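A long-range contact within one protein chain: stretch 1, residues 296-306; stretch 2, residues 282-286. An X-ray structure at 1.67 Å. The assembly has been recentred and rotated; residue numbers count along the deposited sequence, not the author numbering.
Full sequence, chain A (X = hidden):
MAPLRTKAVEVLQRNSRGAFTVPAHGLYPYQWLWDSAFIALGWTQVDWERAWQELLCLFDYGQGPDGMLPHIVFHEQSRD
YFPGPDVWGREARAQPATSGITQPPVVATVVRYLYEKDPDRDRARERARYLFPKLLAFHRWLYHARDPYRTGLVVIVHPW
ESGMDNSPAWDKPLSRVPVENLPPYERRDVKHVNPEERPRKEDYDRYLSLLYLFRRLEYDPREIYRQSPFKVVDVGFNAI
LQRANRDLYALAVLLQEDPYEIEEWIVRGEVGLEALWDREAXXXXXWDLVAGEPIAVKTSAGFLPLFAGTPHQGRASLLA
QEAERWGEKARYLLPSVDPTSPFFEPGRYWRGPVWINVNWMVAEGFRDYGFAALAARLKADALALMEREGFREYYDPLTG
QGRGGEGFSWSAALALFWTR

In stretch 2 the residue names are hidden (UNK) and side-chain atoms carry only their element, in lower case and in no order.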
# COMPACT_ATOMS: atom_id res chain seq x y z
N ALA A 296 -18.52 14.71 -10.28
CA ALA A 296 -17.36 15.18 -11.02
C ALA A 296 -17.12 16.67 -10.79
O ALA A 296 -17.24 17.48 -11.71
CB ALA A 296 -17.52 14.87 -12.50
N VAL A 297 -16.81 17.02 -9.54
CA VAL A 297 -16.53 18.39 -9.13
C VAL A 297 -15.27 18.31 -8.28
O VAL A 297 -15.25 17.55 -7.32
CB VAL A 297 -17.66 18.97 -8.26
CG1 VAL A 297 -17.30 20.38 -7.77
CG2 VAL A 297 -18.99 18.95 -9.01
N LYS A 298 -14.25 19.07 -8.66
CA LYS A 298 -12.98 19.09 -7.94
C LYS A 298 -13.04 20.12 -6.82
O LYS A 298 -13.05 21.32 -7.09
CB LYS A 298 -11.82 19.39 -8.90
CG LYS A 298 -11.70 18.34 -10.02
CD LYS A 298 -10.46 18.53 -10.87
CE LYS A 298 -10.62 19.67 -11.84
NZ LYS A 298 -9.48 19.85 -12.78
N THR A 299 -13.10 19.65 -5.58
CA THR A 299 -13.09 20.53 -4.42
C THR A 299 -11.82 20.31 -3.61
O THR A 299 -11.07 19.34 -3.84
CB THR A 299 -14.31 20.31 -3.51
OG1 THR A 299 -14.14 19.08 -2.79
CG2 THR A 299 -15.61 20.27 -4.32
N SER A 300 -11.58 21.19 -2.65
CA SER A 300 -10.39 21.04 -1.81
C SER A 300 -10.42 19.73 -1.00
O SER A 300 -9.37 19.25 -0.58
CB SER A 300 -10.20 22.23 -0.87
OG SER A 300 -11.28 22.37 -0.00
N ALA A 301 -11.60 19.16 -0.78
CA ALA A 301 -11.71 17.89 -0.06
C ALA A 301 -10.99 16.75 -0.79
O ALA A 301 -10.51 15.82 -0.16
CB ALA A 301 -13.16 17.51 0.16
N GLY A 302 -10.92 16.84 -2.11
CA GLY A 302 -10.24 15.85 -2.92
C GLY A 302 -8.74 15.78 -2.75
O GLY A 302 -8.14 14.84 -3.24
N PHE A 303 -8.13 16.76 -2.07
CA PHE A 303 -6.72 16.69 -1.67
C PHE A 303 -6.54 15.93 -0.35
O PHE A 303 -5.42 15.51 -0.04
CB PHE A 303 -6.12 18.09 -1.52
CG PHE A 303 -5.93 18.82 -2.81
CD1 PHE A 303 -4.75 18.67 -3.54
CD2 PHE A 303 -6.91 19.67 -3.28
CE1 PHE A 303 -4.56 19.35 -4.73
CE2 PHE A 303 -6.73 20.36 -4.48
CZ PHE A 303 -5.57 20.18 -5.20
N LEU A 304 -7.62 15.70 0.39
CA LEU A 304 -7.46 15.19 1.75
C LEU A 304 -6.96 13.74 1.82
O LEU A 304 -6.42 13.36 2.84
CB LEU A 304 -8.72 15.42 2.58
CG LEU A 304 -8.99 16.89 2.92
CD1 LEU A 304 -10.37 17.00 3.54
CD2 LEU A 304 -7.93 17.44 3.86
N PRO A 305 -7.06 12.94 0.73
CA PRO A 305 -6.38 11.63 0.87
C PRO A 305 -4.88 11.72 1.14
O PRO A 305 -4.30 10.78 1.68
CB PRO A 305 -6.74 10.92 -0.43
CG PRO A 305 -8.09 11.47 -0.75
CD PRO A 305 -7.96 12.95 -0.43
N LEU A 306 -4.25 12.83 0.81
CA LEU A 306 -2.85 13.02 1.21
C LEU A 306 -2.68 12.95 2.74
O LEU A 306 -1.71 12.38 3.24
CB LEU A 306 -2.33 14.35 0.69
CG LEU A 306 -2.31 14.53 -0.82
CD1 LEU A 306 -2.17 16.01 -1.17
CD2 LEU A 306 -1.20 13.70 -1.46
N UNK A 282 -7.90 13.02 -13.01
CA UNK A 282 -6.72 13.16 -12.20
C UNK A 282 -7.03 13.80 -10.85
O UNK A 282 -6.35 14.73 -10.41
N UNK A 283 -8.05 13.29 -10.19
CA UNK A 283 -8.50 13.86 -8.93
C UNK A 283 -9.38 12.87 -8.18
O UNK A 283 -9.88 11.93 -8.77
c UNK A 283 -9.20 16.15 -8.13
c UNK A 283 -8.03 16.86 -7.94
c UNK A 283 -9.00 18.06 -6.11
c UNK A 283 -9.29 15.14 -9.22
c UNK A 283 -7.92 17.80 -6.92
c UNK A 283 -10.18 17.35 -6.29
c UNK A 283 -10.28 16.40 -7.30
N UNK A 284 -9.54 13.09 -6.87
CA UNK A 284 -10.46 12.28 -6.07
C UNK A 284 -11.84 12.94 -6.03
O UNK A 284 -11.95 14.14 -5.74
c UNK A 284 -8.73 11.30 -4.41
c UNK A 284 -9.97 12.15 -4.63
o UNK A 284 -5.32 9.01 -3.67
c UNK A 284 -7.70 9.16 -3.94
c UNK A 284 -8.83 9.94 -4.20
c UNK A 284 -6.34 11.12 -4.12
c UNK A 284 -7.47 11.88 -4.36
c UNK A 284 -6.45 9.76 -3.91
N UNK A 285 -12.87 12.14 -6.28
CA UNK A 285 -14.25 12.62 -6.25
C UNK A 285 -15.03 11.97 -5.13
O UNK A 285 -14.84 10.79 -4.83
c UNK A 285 -14.50 12.47 -10.02
c UNK A 285 -14.13 14.40 -8.66
c UNK A 285 -14.98 12.28 -7.56
c UNK A 285 -14.51 13.07 -8.76
c UNK A 285 -13.69 14.50 -11.01
c UNK A 285 -13.72 15.11 -9.78
c UNK A 285 -14.08 13.18 -11.14
N UNK A 286 -15.96 12.73 -4.54
CA UNK A 286 -17.01 12.14 -3.75
C UNK A 286 -17.98 11.40 -4.68
O UNK A 286 -18.02 11.68 -5.90
o UNK A 286 -16.87 13.87 -2.03
c UNK A 286 -17.74 13.22 -2.96
O HOH W 1 -13.28 16.61 -4.85
O HOH W 2 -16.52 15.46 -5.83

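Position 282 has backbone atoms and nothing beyond CA, so it is glycine. Its phi of 63° and psi of 49° lie where a residue without a CB is most at ease, and positive phi by itself favours this choice. Gly 282 makes no contact with stretch 1; it leads into the short strand that does.

At position 283 seven carbons follow CA: one CB, then a closed ring of six, with no oxygen. CA-to-CB points toward stretch 1, and the ring is enclosed there. CB of Lys 298 lies over one face, 4.0 Å from the ring centroid, while the carbonyl O of Gly 302 lies over the opposite face. Seven carbons with a six-membered ring and no hetero atom make this phenylalanine. The CZ of Phe 283 comes within 3.6 Å of CE2 of Phe 303, and the two rings meet edge to face, with centroids 5.2 Å apart and planes at 85°; the edge belongs to Phe 283 and the face to Phe 303. Such an arrangement brings the slightly positive rim of one ring to the electron-rich face of the other. Thr 299 O also lies near this rim, 3.3 Å from Phe 283 CE2. A flat ring suits this place: one face takes the aliphatic Lys 298 CB, the opposite face Gly 302 O, and the edge meets Phe 303.

Position 284 again has a CB and a six-carbon ring, but the ring bears one oxygen at its far end. Pro 305 CG sits over one face, 3.6 Å from the ring centroid and only 7° off the normal. The oxygen identifies tyrosine. The ring of Tyr 284 gives the C-H of Pro 305 CG an aromatic face to pack on, while its OH finds a hydrogen bond elsewhere in the structure, so the polar tip is satisfied although the residue is buried.

Position 285 returns to one CB and six ring carbons without oxygen. The CA of Ala 296 stands over a face, 3.7 Å from the centroid, and Lys 298 CG is at the edge. This is phenylalanine. The CB of Phe 285 points sideways, but its ring swings nearer to stretch 1, where CE1 lies 3.8 Å from Lys 298 CG; the aliphatic part of the lysine thus serves two rings, while its NZ is hydrogen-bonded elsewhere. A flat apolar ring suits the place because its face can lie against Ala 296 CA while its edge meets aliphatic carbon, and without a hydroxyl it needs no polar partner.

Position 286 has one carbon and one oxygen, unbranched, and the side chain touches nothing on stretch 1. It is serine. A short polar side chain suits a buried place that does not pack on stretch 1, since the OG of Ser 286 is hydrogen-bonded elsewhere in the structure.

The contact works through packing, since no direct hydrogen bond crosses it. Water supplies the polar links: water 1 donates to Tyr 284 O (2.9 Å) and Val 297 O (3.3 Å) and accepts from Thr 299 N, while water 2 joins Ser 286 N to Val 297 O. At the centre, the 3-10 turn brings Gly 302 CA within 3.7 Å of Phe 283 CE2. An ideal CB on Gly 302 would clash with that carbon and with Tyr 284 O, so the bare backbone is what permits so close an approach.

Stretch 2 282-286: GFYFS
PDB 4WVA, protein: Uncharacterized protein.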